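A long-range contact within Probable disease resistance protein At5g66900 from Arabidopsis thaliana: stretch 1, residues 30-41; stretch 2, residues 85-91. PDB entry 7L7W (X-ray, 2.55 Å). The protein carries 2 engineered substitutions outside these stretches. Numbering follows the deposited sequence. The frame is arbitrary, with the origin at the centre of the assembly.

Stretch 1 (30-41) EAKKFKAFKPLS
Stretch 2 85-91: AVRKFPR

Stretch 1 enters as the tail of a helix (Glu30, Ala31), bends through a type I turn from Phe34 to Phe37, closed by Phe37 N to Phe34 O at 3.0 Å, and starts a second helix at Lys38 with Phe37 as N-cap. Phe34 (phi/psi -91/62) and Phe37 (-99/104) leave the helical region. Stretch 2 is a helix end followed by a 3-10 segment at Phe89-Pro90. Ala31 CA lies 6.1 Å from Val86 CA and Phe34 CA 9.0 Å from Phe89 CA, so Ala31 to Phe34 runs in the same sense as Val86 to Phe89, before the turn sends stretch 1 back.

No hydrogen bond crosses; 439 Å² is covered, mostly on apolar residues, with Val86, Phe89, Phe37 and Leu40 buried. Phe89 (t, 61°) is the hub: its flat ring offers an edge to the face of Phe34 (m, -65°), planes at 69°, and a face to Leu40 (m, t), CD1 4.1 Å from the Phe89 ring centroid. Phe37 (t, 65°) stacks offset on it, centroids 4.6 Å apart, planes at 25°. Compact Val86 (t) fits small Ala31 (Val86 CG2 to Ala31 CB, 4.0 Å). Pro90 CG packs 3.7 Å from Phe34 CZ. Glu30 (m, m) sets CB 3.5 Å from Val86 CG1; its OE2 forms a salt bridge with NH1 of exposed Arg87 (m, -144°, 95°) at 3.5 Å. Arg87 CA-to-CB points away, but its end comes nearer.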

# COMPACT_ATOMS: atom_id res chain seq x y z
N GLU A 30 15.84 -7.34 14.55
CA GLU A 30 14.70 -6.45 14.34
C GLU A 30 14.18 -6.52 12.91
O GLU A 30 12.97 -6.45 12.70
CB GLU A 30 15.05 -5.00 14.70
CG GLU A 30 15.23 -4.72 16.18
CD GLU A 30 14.01 -5.06 17.03
OE1 GLU A 30 12.86 -5.11 16.50
OE2 GLU A 30 14.22 -5.29 18.24
N ALA A 31 15.07 -6.62 11.92
CA ALA A 31 14.60 -6.66 10.54
C ALA A 31 13.87 -7.96 10.25
O ALA A 31 12.88 -7.97 9.51
CB ALA A 31 15.77 -6.52 9.57
N LYS A 32 14.35 -9.07 10.82
CA LYS A 32 13.76 -10.37 10.52
C LYS A 32 12.27 -10.40 10.86
O LYS A 32 11.50 -11.11 10.19
CB LYS A 32 14.54 -11.47 11.25
CG LYS A 32 15.69 -12.04 10.45
CD LYS A 32 16.46 -13.09 11.25
CE LYS A 32 17.59 -13.70 10.42
NZ LYS A 32 18.54 -14.49 11.26
N LYS A 33 11.85 -9.60 11.85
CA LYS A 33 10.46 -9.63 12.31
C LYS A 33 9.46 -9.27 11.21
O LYS A 33 8.32 -9.72 11.25
CB LYS A 33 10.29 -8.67 13.50
CG LYS A 33 11.02 -9.08 14.78
CD LYS A 33 10.79 -8.10 15.92
CE LYS A 33 11.83 -8.25 17.03
NZ LYS A 33 11.73 -7.13 18.04
N PHE A 34 9.87 -8.48 10.21
CA PHE A 34 8.96 -8.03 9.15
C PHE A 34 8.97 -9.01 7.97
O PHE A 34 9.32 -8.67 6.84
CB PHE A 34 9.32 -6.61 8.70
CG PHE A 34 9.31 -5.60 9.83
CD1 PHE A 34 8.12 -5.27 10.47
CD2 PHE A 34 10.47 -4.98 10.23
CE1 PHE A 34 8.11 -4.35 11.53
CE2 PHE A 34 10.46 -4.05 11.28
CZ PHE A 34 9.29 -3.74 11.94
N LYS A 35 8.56 -10.26 8.25
CA LYS A 35 8.65 -11.32 7.25
C LYS A 35 7.91 -10.95 5.97
O LYS A 35 8.40 -11.21 4.87
CB LYS A 35 8.13 -12.64 7.83
CG LYS A 35 8.52 -12.87 9.27
CD LYS A 35 7.61 -13.85 9.97
CE LYS A 35 8.47 -14.73 10.86
NZ LYS A 35 7.83 -16.05 11.16
N ALA A 36 6.74 -10.31 6.10
CA ALA A 36 5.93 -10.00 4.91
C ALA A 36 6.65 -9.07 3.95
O ALA A 36 6.43 -9.16 2.73
CB ALA A 36 4.59 -9.40 5.31
N PHE A 37 7.53 -8.18 4.46
CA PHE A 37 8.18 -7.14 3.65
C PHE A 37 9.58 -7.63 3.29
O PHE A 37 10.50 -7.60 4.11
CB PHE A 37 8.22 -5.81 4.40
CG PHE A 37 8.71 -4.65 3.56
CD1 PHE A 37 7.97 -4.21 2.46
CD2 PHE A 37 9.91 -4.00 3.87
CE1 PHE A 37 8.43 -3.15 1.69
CE2 PHE A 37 10.36 -2.93 3.10
CZ PHE A 37 9.63 -2.51 2.01
N LYS A 38 9.75 -8.05 2.04
CA LYS A 38 10.94 -8.81 1.67
C LYS A 38 12.22 -7.97 1.56
O LYS A 38 13.29 -8.48 1.90
CB LYS A 38 10.71 -9.56 0.36
CG LYS A 38 9.61 -10.63 0.46
CD LYS A 38 9.66 -11.36 1.79
CE LYS A 38 8.76 -12.58 1.78
NZ LYS A 38 9.04 -13.48 2.94
N PRO A 39 12.18 -6.72 1.06
CA PRO A 39 13.41 -5.90 1.07
C PRO A 39 14.07 -5.84 2.43
O PRO A 39 15.31 -5.74 2.51
CB PRO A 39 12.93 -4.52 0.62
CG PRO A 39 11.74 -4.81 -0.25
CD PRO A 39 11.07 -6.01 0.38
N LEU A 40 13.30 -5.92 3.50
CA LEU A 40 13.89 -5.99 4.83
C LEU A 40 14.28 -7.43 5.19
O LEU A 40 15.47 -7.73 5.35
CB LEU A 40 12.93 -5.42 5.87
CG LEU A 40 13.04 -3.91 6.12
CD1 LEU A 40 12.13 -3.48 7.25
CD2 LEU A 40 14.49 -3.49 6.41
N SER A 41 13.29 -8.33 5.28
CA SER A 41 13.49 -9.62 5.94
C SER A 41 14.19 -10.65 5.07
O SER A 41 14.69 -11.65 5.60
CB SER A 41 12.14 -10.18 6.40
OG SER A 41 11.29 -10.40 5.28
N ALA A 85 16.48 3.00 9.89
CA ALA A 85 15.47 2.63 8.91
C ALA A 85 14.58 1.51 9.45
O ALA A 85 13.34 1.56 9.32
CB ALA A 85 16.14 2.21 7.60
N VAL A 86 15.19 0.51 10.08
CA VAL A 86 14.41 -0.60 10.63
C VAL A 86 13.48 -0.11 11.72
O VAL A 86 12.33 -0.54 11.82
CB VAL A 86 15.35 -1.70 11.14
CG1 VAL A 86 14.66 -2.54 12.19
CG2 VAL A 86 15.81 -2.57 9.99
N ARG A 87 13.96 0.80 12.57
CA ARG A 87 13.11 1.22 13.67
C ARG A 87 11.98 2.11 13.19
O ARG A 87 10.95 2.19 13.88
CB ARG A 87 13.93 1.90 14.76
CG ARG A 87 15.14 1.07 15.14
CD ARG A 87 15.47 1.13 16.60
NE ARG A 87 14.90 0.02 17.34
CZ ARG A 87 15.61 -0.92 17.95
NH1 ARG A 87 15.00 -1.90 18.61
NH2 ARG A 87 16.93 -0.89 17.90
N LYS A 88 12.12 2.76 12.03
CA LYS A 88 11.03 3.61 11.55
C LYS A 88 10.06 2.85 10.64
O LYS A 88 8.99 3.38 10.32
CB LYS A 88 11.58 4.82 10.79
CG LYS A 88 12.08 4.44 9.40
CD LYS A 88 12.12 5.61 8.39
CE LYS A 88 12.78 6.86 8.93
NZ LYS A 88 13.61 7.41 7.83
N PHE A 89 10.41 1.65 10.18
CA PHE A 89 9.53 0.94 9.23
C PHE A 89 8.06 0.86 9.64
O PHE A 89 7.20 1.10 8.76
CB PHE A 89 10.03 -0.48 8.97
CG PHE A 89 9.19 -1.22 7.97
CD1 PHE A 89 9.06 -0.74 6.67
CD2 PHE A 89 8.51 -2.37 8.33
CE1 PHE A 89 8.29 -1.40 5.74
CE2 PHE A 89 7.72 -3.04 7.39
CZ PHE A 89 7.61 -2.55 6.10
N PRO A 90 7.69 0.53 10.88
CA PRO A 90 6.26 0.45 11.22
C PRO A 90 5.47 1.73 10.95
O PRO A 90 4.24 1.67 10.83
CB PRO A 90 6.28 0.12 12.71
CG PRO A 90 7.54 -0.66 12.88
CD PRO A 90 8.53 0.02 11.98
N ARG A 91 6.12 2.88 10.83
CA ARG A 91 5.40 4.10 10.51
C ARG A 91 5.63 4.56 9.07
O ARG A 91 5.23 5.66 8.72
CB ARG A 91 5.75 5.20 11.51
CG ARG A 91 5.45 4.78 12.95
CD ARG A 91 6.02 5.75 13.96
NE ARG A 91 6.87 6.76 13.33
CZ ARG A 91 8.20 6.85 13.43
NH1 ARG A 91 8.90 5.98 14.16
NH2 ARG A 91 8.84 7.83 12.80